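Local coordinates for protein putative leucoanthocyanidin reductase 1 (Vitis vinifera, PDB 3I6I) that catalyses the NADPH-dependent reduction of leucoanthocyanidins to flavan-3-ols such as catechin, a step of plant flavonoid biosynthesis, at residues I86-V91 / K207-V212; Q145-S150 / F154-C159; F183-D188 / E232-W237. All blocks are in the same frame, centred on the assembly; numbering follows the deposited sequence.

Contact 1. Residues I86-V91 / K207-V212; sequences IVVSTV and KTVDDV. With NDP (NADPH dihydro-nicotinamide-adenine-dinucleotide phosphate), chain B.
I86 and V209 cross at about a right angle, two branches of the isoleucine lying against the valine. In one of the two conformers of I86, CD1 lies 3.7 Å from V209 CG2, a contact that may not hold in the other. The shorter branch sits beside it: I86 CG2 lies opposite the backbone N across the CA-CB bond, and this brings it to 3.8 Å from V209 CB. V209 answers with both methyls, since its CG1 also looks toward V88, whose CG2 stands 4.3 Å away in a looser contact. The valine sits in the type I turn T208 to D211, which follows helix 198-208, so the turn is set against the start of strand 86-89 in the parallel Rossmann sheet. L116 of strand 114-116 also touches V209. At the far end of segment 86-91 the cofactor arrives: T90 O is 3.2 Å from C5D of NADPH, and V91 CG1 is 3.7 Å from O4B, on the adenosine side. The touching residues are buried and purely aliphatic, so dispersion and exclusion of water hold the turn to the strand, without directional bonds, while polar recognition of NADPH is left to residues such as T19, R42 and S118.

Contact 2. Residues Q145-S150 / F154-C159; sequences QLVEES and FTYICC
E148 overlaps the outer part of the F154 ring, its CG 3.6 Å from F154 CE1 and E148 CD 3.9 Å from F154 CZ. The carboxylate is nearly parallel to that ring, with 17° between the planes. An extended chain (chi2 -178°) carries the acid outward from the helix until E148 OE2 accepts a hydrogen bond of 2.7 Å from Y156 OH. The phenol comes to the anti side of that oxygen, a little out of the carboxylate plane, and the planes of carboxylate and tyrosine ring differ by 37°. Y156 OH also stands over the centre of one face of the F154 ring, 3.7 Å above its plane. V147 adds the apolar part, with CG1 3.8 Å from F154 CB. On the helix itself, S150 OG bonds to L146 O at 2.7 Å, meeting it from the opposite face to S150 N, so that L146 O accepts two donors. A phenylalanine in place of Y156 would probably leave E148 OE2 without its phenolic donor and the carboxylate freer to turn. R144, by a cation-pi contact, approaches the tyrosine as well. The segments join helix 133-149, which also carries the NADPH-binding K140, to strand 155-158 in the beta-alpha-beta crossover from strand 114-116. Chemically the contact pairs an exposed acid with a buried phenol: the F154 rim packs obliquely against E148 CG and CD, one short bond fixes where the acid points, and through it the phenol probably helps stabilise the negative charge.

Contact 3. Residues F183-D188 / E232-W237; sequences FQIYGD and ELASVW
F183 points its CB toward helix 230-241, and from there the ring lies over A234 and runs on to W237. With CG opposite the carbonyl carbon and beside the backbone N (chi1 -68°), the ring presents a face to the helix. CG is 3.9 Å from A234 CB, and the neighbouring ring atoms keep almost the same distance, as expected if the methyl lies over the middle: A234 CB is 3.7 Å from the F183 ring centroid and almost on the ring normal, a CH-pi contact. Farther out, CE1 comes to 3.7 Å from W237 CD1. At the tip, CZ reaches that same indole carbon and also lies 3.5 Å from A234 O, the backbone carbonyl.

The two aromatic groups meet rim to rim. Their planes stand at 87°, but the centroid of the phenyl ring and that of the five-membered indole ring are 5.9 Å apart with neither over the other's face, so this is not a T-shaped stack. The indole is held from elsewhere too, W237 NE1 donating to P179 O. I185, two residues on, adds a marginal touch through the end of its side chain, CD1 4.4 Å from A234 CB.

The strand and helix segments run nearly antiparallel, at 160°, with axes 9.9 Å apart; A234 puts only a methyl between the helix and the F183 ring. Strand 183-186 pairs in parallel with strand 247-250, F183 and I185 both bonding to V248. L233 and V236 turn to helix 307-315, while W165 meets the F183 ring. Helix 230-241 is thus packed between this small sheet and helix 307-315, in what is probably the smaller, substrate-binding lobe known from relatives.

Overall arrangement
Contacts 1 and 2 belong to one neighbourhood of the NADPH-binding Rossmann domain, their centres 11 Å apart, and they touch: T208 OG1 of contact 1 lies 3.6 Å from I157 CD1 of contact 2. Contact 2 falls, in sequence, between the two segments of contact 1. The cofactor meets the end of segment 86-91, at T90 and V91, whereas the Y156 side chain remains about 11 Å from it. Contact 3 is remote, with its centre 34 Å from those of both others and on the opposite side of the chain's centre; its nearest atoms are about 22 Å from contact 1 and about 13 Å from contact 2. Since the segments of contacts 1 and 3 alternate along the sequence, the chain leaves the nucleotide-binding part, returns and leaves again.

Contact 1. Residues I86-V91 / K207-V212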
loop_
_atom_site.group_PDB
_atom_site.type_symbol
_atom_site.label_atom_id
_atom_site.label_comp_id
_atom_site.label_asym_id
_atom_site.label_seq_id
_atom_site.Cartn_x
_atom_site.Cartn_y
_atom_site.Cartn_z
ATOM N N ILE A 86 8.352 -10.251 -13.298
ATOM C CA ILE A 86 7.367 -9.533 -12.520
ATOM C C ILE A 86 8.085 -8.461 -11.700
ATOM O O ILE A 86 9.013 -8.782 -10.964
ATOM C CB ILE A 86 6.641 -10.502 -11.570
ATOM C CG1 ILE A 86 5.791 -11.515 -12.363
ATOM C CG2 ILE A 86 5.753 -9.734 -10.563
ATOM C CD1 ILE A 86 5.370 -12.723 -11.589
ATOM N N VAL A 87 7.685 -7.202 -11.828
ATOM C CA VAL A 87 8.344 -6.118 -11.061
ATOM C C VAL A 87 7.304 -5.531 -10.116
ATOM O O VAL A 87 6.213 -5.171 -10.542
ATOM C CB VAL A 87 8.916 -5.025 -11.938
ATOM C CG1 VAL A 87 9.540 -3.865 -11.063
ATOM C CG2 VAL A 87 9.968 -5.602 -12.946
ATOM N N VAL A 88 7.634 -5.469 -8.843
ATOM C CA VAL A 88 6.764 -4.852 -7.834
ATOM C C VAL A 88 7.507 -3.691 -7.170
ATOM O O VAL A 88 8.568 -3.910 -6.590
ATOM C CB VAL A 88 6.306 -5.854 -6.744
ATOM C CG1 VAL A 88 5.423 -5.154 -5.734
ATOM C CG2 VAL A 88 5.562 -7.086 -7.340
ATOM N N SER A 89 6.971 -2.474 -7.270
ATOM C CA SER A 89 7.542 -1.307 -6.643
ATOM C C SER A 89 6.724 -0.910 -5.434
ATOM O O SER A 89 5.513 -0.683 -5.538
ATOM C CB SER A 89 7.586 -0.144 -7.613
ATOM O OG SER A 89 7.985 1.047 -6.975
ATOM N N THR A 90 7.402 -0.829 -4.289
ATOM C CA THR A 90 6.782 -0.372 -3.015
ATOM C C THR A 90 7.555 0.832 -2.476
ATOM O O THR A 90 7.653 1.059 -1.255
ATOM C CB THR A 90 6.751 -1.527 -1.969
ATOM O OG1 THR A 90 8.078 -1.958 -1.664
ATOM C CG2 THR A 90 5.918 -2.766 -2.474
ATOM N N VAL A 91 8.062 1.661 -3.371
ATOM C CA VAL A 91 8.829 2.839 -2.935
ATOM C C VAL A 91 7.941 3.864 -2.249
ATOM O O VAL A 91 6.717 3.931 -2.498
ATOM C CB VAL A 91 9.653 3.511 -4.118
ATOM C CG1 VAL A 91 10.567 2.486 -4.782
ATOM C CG2 VAL A 91 8.755 4.207 -5.157
ATOM N N LYS A 207 -0.685 -12.866 -4.904
ATOM C CA LYS A 207 -1.572 -13.745 -5.699
ATOM C C LYS A 207 -1.933 -13.109 -7.029
ATOM O O LYS A 207 -2.148 -13.803 -8.031
ATOM C CB LYS A 207 -2.908 -14.022 -4.971
ATOM C CG LYS A 207 -2.783 -14.697 -3.623
ATOM C CD LYS A 207 -4.159 -15.126 -3.093
ATOM C CE LYS A 207 -4.054 -15.901 -1.783
ATOM N NZ LYS A 207 -3.525 -17.295 -1.918
ATOM N N THR A 208 -2.019 -11.780 -7.042
ATOM C CA THR A 208 -2.464 -11.048 -8.231
ATOM C C THR A 208 -1.464 -11.026 -9.384
ATOM O O THR A 208 -1.880 -10.789 -10.531
ATOM C CB THR A 208 -2.852 -9.568 -7.920
ATOM O OG1 THR A 208 -1.668 -8.750 -7.740
ATOM C CG2 THR A 208 -3.866 -9.467 -6.741
ATOM N N VAL A 209 -0.178 -11.291 -9.117
ATOM C CA VAL A 209 0.878 -10.870 -10.081
ATOM C C VAL A 209 0.826 -11.647 -11.384
ATOM O O VAL A 209 1.309 -11.170 -12.436
ATOM C CB VAL A 209 2.320 -10.899 -9.503
ATOM C CG1 VAL A 209 2.449 -9.863 -8.313
ATOM C CG2 VAL A 209 2.726 -12.342 -9.042
ATOM N N ASP A 210 0.262 -12.839 -11.316
ATOM C CA ASP A 210 0.128 -13.713 -12.504
ATOM C C ASP A 210 -1.267 -14.297 -12.732
ATOM O O ASP A 210 -1.434 -15.253 -13.484
ATOM C CB ASP A 210 1.236 -14.792 -12.491
ATOM C CG ASP A 210 1.245 -15.659 -11.229
ATOM O OD1 ASP A 210 0.345 -15.537 -10.344
ATOM O OD2 ASP A 210 2.221 -16.451 -11.111
ATOM N N ASP A 211 -2.256 -13.654 -12.128
ATOM C CA ASP A 211 -3.676 -14.003 -12.273
ATOM C C ASP A 211 -4.152 -13.403 -13.580
ATOM O O ASP A 211 -3.978 -12.218 -13.820
ATOM C CB ASP A 211 -4.452 -13.452 -11.069
ATOM C CG ASP A 211 -5.808 -14.032 -10.896
ATOM O OD1 ASP A 211 -6.538 -14.287 -11.890
ATOM O OD2 ASP A 211 -6.184 -14.257 -9.703
ATOM N N VAL A 212 -4.737 -14.220 -14.452
ATOM C CA VAL A 212 -5.300 -13.654 -15.695
ATOM C C VAL A 212 -6.353 -12.566 -15.432
ATOM O O VAL A 212 -6.571 -11.654 -16.235
ATOM C CB VAL A 212 -5.890 -14.746 -16.597
ATOM C CG1 VAL A 212 -7.265 -15.280 -15.988
ATOM C CG2 VAL A 212 -6.077 -14.192 -18.011
HETATM P PA NDP B . 8.869 3.300 2.806
HETATM O O1A NDP B . 9.477 4.679 2.891
HETATM O O2A NDP B . 8.550 2.516 4.213
HETATM O O5B NDP B . 9.716 2.243 1.938
HETATM C C5B NDP B . 10.214 2.612 0.690
HETATM C C4B NDP B . 11.145 1.592 0.156
HETATM O O4B NDP B . 11.500 2.154 -1.167
HETATM C C3B NDP B . 12.462 1.506 0.969
HETATM O O3B NDP B . 12.998 0.155 0.976
HETATM C C2B NDP B . 13.402 2.433 0.203
HETATM O O2B NDP B . 14.755 2.018 0.391
HETATM C C1B NDP B . 12.977 2.111 -1.228
HETATM N N9A NDP B . 13.382 3.071 -2.254
HETATM C C8A NDP B . 13.037 4.358 -2.290
HETATM N N7A NDP B . 13.559 4.916 -3.384
HETATM C C5A NDP B . 14.225 3.974 -4.059
HETATM C C6A NDP B . 14.959 3.975 -5.247
HETATM N N6A NDP B . 15.082 5.091 -5.968
HETATM N N1A NDP B . 15.533 2.827 -5.657
HETATM C C2A NDP B . 15.388 1.707 -4.951
HETATM N N3A NDP B . 14.680 1.661 -3.815
HETATM C C4A NDP B . 14.104 2.793 -3.349
HETATM O O3 NDP B . 7.480 3.433 2.022
HETATM P PN NDP B . 5.978 2.943 2.446
HETATM O O1N NDP B . 5.779 1.511 2.770
HETATM O O2N NDP B . 5.525 4.021 3.499
HETATM O O5D NDP B . 5.200 3.402 1.072
HETATM C C5D NDP B . 5.119 2.501 -0.042
HETATM C C4D NDP B . 3.870 2.801 -0.822
HETATM O O4D NDP B . 2.799 2.371 0.064
HETATM C C3D NDP B . 3.631 4.257 -1.135
HETATM O O3D NDP B . 2.969 4.344 -2.393
HETATM C C2D NDP B . 2.660 4.672 -0.046
HETATM O O2D NDP B . 1.816 5.673 -0.580
HETATM C C1D NDP B . 1.833 3.408 0.178
HETATM N N1N NDP B . 1.350 3.183 1.588
HETATM C C2N NDP B . 0.034 2.736 1.858
HETATM C C3N NDP B . -0.489 2.888 3.073
HETATM C C7N NDP B . -1.911 2.371 3.361
HETATM O O7N NDP B . -2.557 1.776 2.491
HETATM N N7N NDP B . -2.353 2.527 4.598
HETATM C C4N NDP B . 0.340 3.567 4.174
HETATM C C5N NDP B . 1.834 3.441 3.893
HETATM C C6N NDP B . 2.274 3.194 2.667
HETATM P P2B NDP B . 15.786 3.030 1.247
HETATM O O1X NDP B . 15.368 3.073 2.673
HETATM O O2X NDP B . 17.223 2.424 0.940
HETATM O O3X NDP B . 15.687 4.449 0.551
#

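Contact 2. Residues Q145-S150 / F154-C159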
loop_
_atom_site.group_PDB
_atom_site.type_symbol
_atom_site.label_atom_id
_atom_site.label_comp_id
_atom_site.label_asym_id
_atom_site.label_seq_id
_atom_site.Cartn_x
_atom_site.Cartn_y
_atom_site.Cartn_z
ATOM N N GLN A 145 -0.049 6.730 -16.300
ATOM C CA GLN A 145 -0.127 7.208 -17.712
ATOM C C GLN A 145 1.088 6.668 -18.466
ATOM O O GLN A 145 0.946 6.093 -19.558
ATOM C CB GLN A 145 -0.230 8.752 -17.809
ATOM C CG GLN A 145 0.184 9.393 -19.162
ATOM C CD GLN A 145 1.676 9.863 -19.185
ATOM O OE1 GLN A 145 2.130 10.510 -18.220
ATOM N NE2 GLN A 145 2.449 9.478 -20.247
ATOM N N LEU A 146 2.277 6.868 -17.902
ATOM C CA LEU A 146 3.506 6.328 -18.517
ATOM C C LEU A 146 3.500 4.802 -18.698
ATOM O O LEU A 146 3.851 4.282 -19.783
ATOM C CB LEU A 146 4.759 6.779 -17.756
ATOM C CG LEU A 146 6.080 6.491 -18.458
ATOM C CD1 LEU A 146 6.147 7.196 -19.804
ATOM C CD2 LEU A 146 7.244 6.902 -17.555
ATOM N N VAL A 147 3.091 4.077 -17.677
ATOM C CA VAL A 147 3.001 2.613 -17.761
ATOM C C VAL A 147 2.091 2.189 -18.907
ATOM O O VAL A 147 2.431 1.323 -19.736
ATOM C CB VAL A 147 2.505 2.049 -16.448
ATOM C CG1 VAL A 147 2.077 0.553 -16.582
ATOM C CG2 VAL A 147 3.575 2.237 -15.328
ATOM N N GLU A 148 0.913 2.794 -18.958
ATOM C CA GLU A 148 -0.088 2.371 -19.979
ATOM C C GLU A 148 0.358 2.744 -21.392
ATOM O O GLU A 148 0.211 1.957 -22.356
ATOM C CB GLU A 148 -1.457 2.931 -19.642
ATOM C CG GLU A 148 -1.929 2.351 -18.295
ATOM C CD GLU A 148 -3.317 2.780 -17.832
ATOM O OE1 GLU A 148 -4.203 2.850 -18.688
ATOM O OE2 GLU A 148 -3.527 3.027 -16.596
ATOM N N GLU A 149 0.915 3.931 -21.558
ATOM C CA GLU A 149 1.358 4.334 -22.859
ATOM C C GLU A 149 2.598 3.575 -23.289
ATOM O O GLU A 149 2.845 3.443 -24.476
ATOM C CB GLU A 149 1.573 5.850 -22.936
ATOM C CG GLU A 149 0.250 6.626 -22.765
ATOM C CD GLU A 149 0.378 8.168 -22.930
ATOM O OE1 GLU A 149 1.508 8.721 -22.963
ATOM O OE2 GLU A 149 -0.684 8.817 -23.040
ATOM N N SER A 150 3.355 3.026 -22.339
ATOM C CA SER A 150 4.509 2.211 -22.653
ATOM C C SER A 150 4.161 0.762 -23.010
ATOM O O SER A 150 5.034 -0.031 -23.363
ATOM C CB SER A 150 5.515 2.279 -21.490
ATOM O OG SER A 150 5.965 3.644 -21.372
ATOM N N PHE A 154 0.043 -4.309 -16.448
ATOM C CA PHE A 154 0.062 -3.766 -15.104
ATOM C C PHE A 154 -1.042 -4.300 -14.202
ATOM O O PHE A 154 -2.075 -4.867 -14.648
ATOM C CB PHE A 154 -0.061 -2.241 -15.212
ATOM C CG PHE A 154 -1.368 -1.777 -15.774
ATOM C CD1 PHE A 154 -1.532 -1.549 -17.157
ATOM C CD2 PHE A 154 -2.475 -1.620 -14.957
ATOM C CE1 PHE A 154 -2.767 -1.136 -17.640
ATOM C CE2 PHE A 154 -3.695 -1.198 -15.473
ATOM C CZ PHE A 154 -3.839 -0.966 -16.792
ATOM N N THR A 155 -0.832 -4.097 -12.914
ATOM C CA THR A 155 -1.881 -4.313 -11.921
ATOM C C THR A 155 -1.717 -3.202 -10.862
ATOM O O THR A 155 -0.629 -2.999 -10.367
ATOM C CB THR A 155 -1.796 -5.727 -11.272
ATOM O OG1 THR A 155 -2.025 -6.752 -12.259
ATOM C CG2 THR A 155 -2.832 -5.896 -10.165
ATOM N N TYR A 156 -2.807 -2.516 -10.564
ATOM C CA TYR A 156 -2.825 -1.420 -9.572
ATOM C C TYR A 156 -3.483 -1.910 -8.292
ATOM O O TYR A 156 -4.684 -2.241 -8.309
ATOM C CB TYR A 156 -3.600 -0.218 -10.122
ATOM C CG TYR A 156 -3.087 0.352 -11.430
ATOM C CD1 TYR A 156 -1.714 0.412 -11.719
ATOM C CD2 TYR A 156 -3.986 0.913 -12.357
ATOM C CE1 TYR A 156 -1.260 0.955 -12.902
ATOM C CE2 TYR A 156 -3.526 1.497 -13.549
ATOM C CZ TYR A 156 -2.162 1.518 -13.810
ATOM O OH TYR A 156 -1.637 2.033 -14.998
ATOM N N ILE A 157 -2.690 -2.015 -7.219
ATOM C CA ILE A 157 -3.151 -2.526 -5.925
ATOM C C ILE A 157 -3.772 -1.402 -5.108
ATOM O O ILE A 157 -3.055 -0.523 -4.574
ATOM C CB ILE A 157 -2.007 -3.220 -5.102
ATOM C CG1 ILE A 157 -1.402 -4.431 -5.801
ATOM C CG2 ILE A 157 -2.533 -3.631 -3.664
ATOM C CD1 ILE A 157 -2.412 -5.624 -6.075
ATOM N N CYS A 158 -5.089 -1.394 -5.012
ATOM C CA CYS A 158 -5.820 -0.327 -4.279
ATOM C C CYS A 158 -6.345 -0.958 -2.991
ATOM O O CYS A 158 -7.546 -1.267 -2.842
ATOM C CB CYS A 158 -6.934 0.303 -5.131
ATOM S SG CYS A 158 -6.340 0.953 -6.755
ATOM N N CYS A 159 -5.418 -1.166 -2.054
ATOM C CA CYS A 159 -5.705 -1.959 -0.887
ATOM C C CYS A 159 -6.314 -1.217 0.316
ATOM O O CYS A 159 -6.519 -1.830 1.389
ATOM C CB CYS A 159 -4.481 -2.742 -0.431
ATOM S SG CYS A 159 -3.083 -1.646 -0.059
#

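Contact 3. Residues F183-D188 / E232-W237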
loop_
_atom_site.group_PDB
_atom_site.type_symbol
_atom_site.label_atom_id
_atom_site.label_comp_id
_atom_site.label_asym_id
_atom_site.label_seq_id
_atom_site.Cartn_x
_atom_site.Cartn_y
_atom_site.Cartn_z
ATOM N N PHE A 183 -10.299 9.021 22.303
ATOM C CA PHE A 183 -10.353 8.761 20.886
ATOM C C PHE A 183 -10.645 10.084 20.169
ATOM O O PHE A 183 -11.561 10.794 20.526
ATOM C CB PHE A 183 -11.499 7.788 20.538
ATOM C CG PHE A 183 -11.331 6.383 21.040
ATOM C CD1 PHE A 183 -10.423 5.505 20.435
ATOM C CD2 PHE A 183 -12.157 5.892 22.043
ATOM C CE1 PHE A 183 -10.313 4.181 20.864
ATOM C CE2 PHE A 183 -12.036 4.567 22.506
ATOM C CZ PHE A 183 -11.114 3.707 21.917
ATOM N N GLN A 184 -9.873 10.365 19.127
ATOM C CA GLN A 184 -10.180 11.445 18.190
ATOM C C GLN A 184 -10.990 10.895 17.021
ATOM O O GLN A 184 -10.488 10.098 16.220
ATOM C CB GLN A 184 -8.877 12.115 17.706
ATOM C CG GLN A 184 -8.190 12.798 18.782
ATOM C CD GLN A 184 -7.119 13.779 18.304
ATOM O OE1 GLN A 184 -6.472 13.579 17.271
ATOM N NE2 GLN A 184 -6.953 14.861 19.059
ATOM N N ILE A 185 -12.246 11.340 16.943
ATOM C CA ILE A 185 -13.228 10.880 15.963
ATOM C C ILE A 185 -13.356 11.970 14.899
ATOM O O ILE A 185 -13.740 13.125 15.219
ATOM C CB ILE A 185 -14.622 10.636 16.645
ATOM C CG1 ILE A 185 -14.541 9.646 17.838
ATOM C CG2 ILE A 185 -15.674 10.153 15.648
ATOM C CD1 ILE A 185 -13.975 8.307 17.461
ATOM N N TYR A 186 -13.044 11.610 13.642
ATOM C CA TYR A 186 -13.156 12.549 12.513
ATOM C C TYR A 186 -14.594 12.742 12.096
ATOM O O TYR A 186 -15.323 11.769 11.790
ATOM C CB TYR A 186 -12.301 12.087 11.298
ATOM C CG TYR A 186 -10.919 11.758 11.711
ATOM C CD1 TYR A 186 -10.105 12.738 12.239
ATOM C CD2 TYR A 186 -10.428 10.462 11.624
ATOM C CE1 TYR A 186 -8.829 12.454 12.667
ATOM C CE2 TYR A 186 -9.143 10.152 12.042
ATOM C CZ TYR A 186 -8.342 11.160 12.574
ATOM O OH TYR A 186 -7.052 10.903 13.023
ATOM N N GLY A 187 -14.991 14.012 12.049
ATOM C CA GLY A 187 -16.340 14.407 11.637
ATOM C C GLY A 187 -17.390 13.736 12.480
ATOM O O GLY A 187 -17.299 13.726 13.720
ATOM N N ASP A 188 -18.371 13.115 11.819
ATOM C CA ASP A 188 -19.470 12.381 12.470
ATOM C C ASP A 188 -19.097 10.966 12.933
ATOM O O ASP A 188 -19.841 10.314 13.656
ATOM C CB ASP A 188 -20.697 12.321 11.542
ATOM C CG ASP A 188 -20.474 11.484 10.271
ATOM O OD1 ASP A 188 -19.422 10.828 10.096
ATOM O OD2 ASP A 188 -21.377 11.491 9.409
ATOM N N GLU A 232 -16.875 2.672 15.053
ATOM C CA GLU A 232 -16.841 1.231 15.193
ATOM C C GLU A 232 -15.434 0.750 15.551
ATOM O O GLU A 232 -15.270 -0.131 16.399
ATOM C CB GLU A 232 -17.372 0.570 13.894
ATOM C CG GLU A 232 -18.865 0.878 13.651
ATOM C CD GLU A 232 -19.379 0.433 12.274
ATOM O OE1 GLU A 232 -18.624 0.448 11.272
ATOM O OE2 GLU A 232 -20.554 0.018 12.212
ATOM N N LEU A 233 -14.431 1.373 14.932
ATOM C CA LEU A 233 -13.043 1.046 15.133
ATOM C C LEU A 233 -12.676 1.309 16.605
ATOM O O LEU A 233 -12.071 0.457 17.286
ATOM C CB LEU A 233 -12.173 1.864 14.180
ATOM C CG LEU A 233 -10.720 1.383 13.992
ATOM C CD1 LEU A 233 -10.642 0.052 13.159
ATOM C CD2 LEU A 233 -9.827 2.475 13.296
ATOM N N ALA A 234 -13.116 2.463 17.098
ATOM C CA ALA A 234 -13.016 2.773 18.535
ATOM C C ALA A 234 -13.625 1.715 19.421
ATOM O O ALA A 234 -13.021 1.260 20.401
ATOM C CB ALA A 234 -13.663 4.128 18.825
ATOM N N SER A 235 -14.838 1.288 19.091
ATOM C CA SER A 235 -15.490 0.267 19.876
ATOM C C SER A 235 -14.761 -1.074 19.895
ATOM O O SER A 235 -14.742 -1.732 20.937
ATOM C CB SER A 235 -16.941 0.108 19.451
ATOM O OG SER A 235 -17.641 1.328 19.654
ATOM N N VAL A 236 -14.157 -1.480 18.776
ATOM C CA VAL A 236 -13.347 -2.687 18.764
ATOM C C VAL A 236 -12.181 -2.568 19.745
ATOM O O VAL A 236 -11.852 -3.500 20.459
ATOM C CB VAL A 236 -12.747 -3.016 17.375
ATOM C CG1 VAL A 236 -11.922 -4.288 17.520
ATOM C CG2 VAL A 236 -13.840 -3.176 16.321
ATOM N N TRP A 237 -11.556 -1.402 19.789
ATOM C CA TRP A 237 -10.433 -1.199 20.702
ATOM C C TRP A 237 -10.861 -1.239 22.160
ATOM O O TRP A 237 -10.188 -1.854 22.991
ATOM C CB TRP A 237 -9.679 0.091 20.363
ATOM C CG TRP A 237 -8.479 0.302 21.201
ATOM C CD1 TRP A 237 -8.242 1.354 22.049
ATOM C CD2 TRP A 237 -7.340 -0.556 21.294
ATOM N NE1 TRP A 237 -7.042 1.193 22.673
ATOM C CE2 TRP A 237 -6.447 0.042 22.210
ATOM C CE3 TRP A 237 -6.984 -1.770 20.697
ATOM C CZ2 TRP A 237 -5.225 -0.542 22.552
ATOM C CZ3 TRP A 237 -5.762 -2.354 21.050
ATOM C CH2 TRP A 237 -4.902 -1.737 21.960
#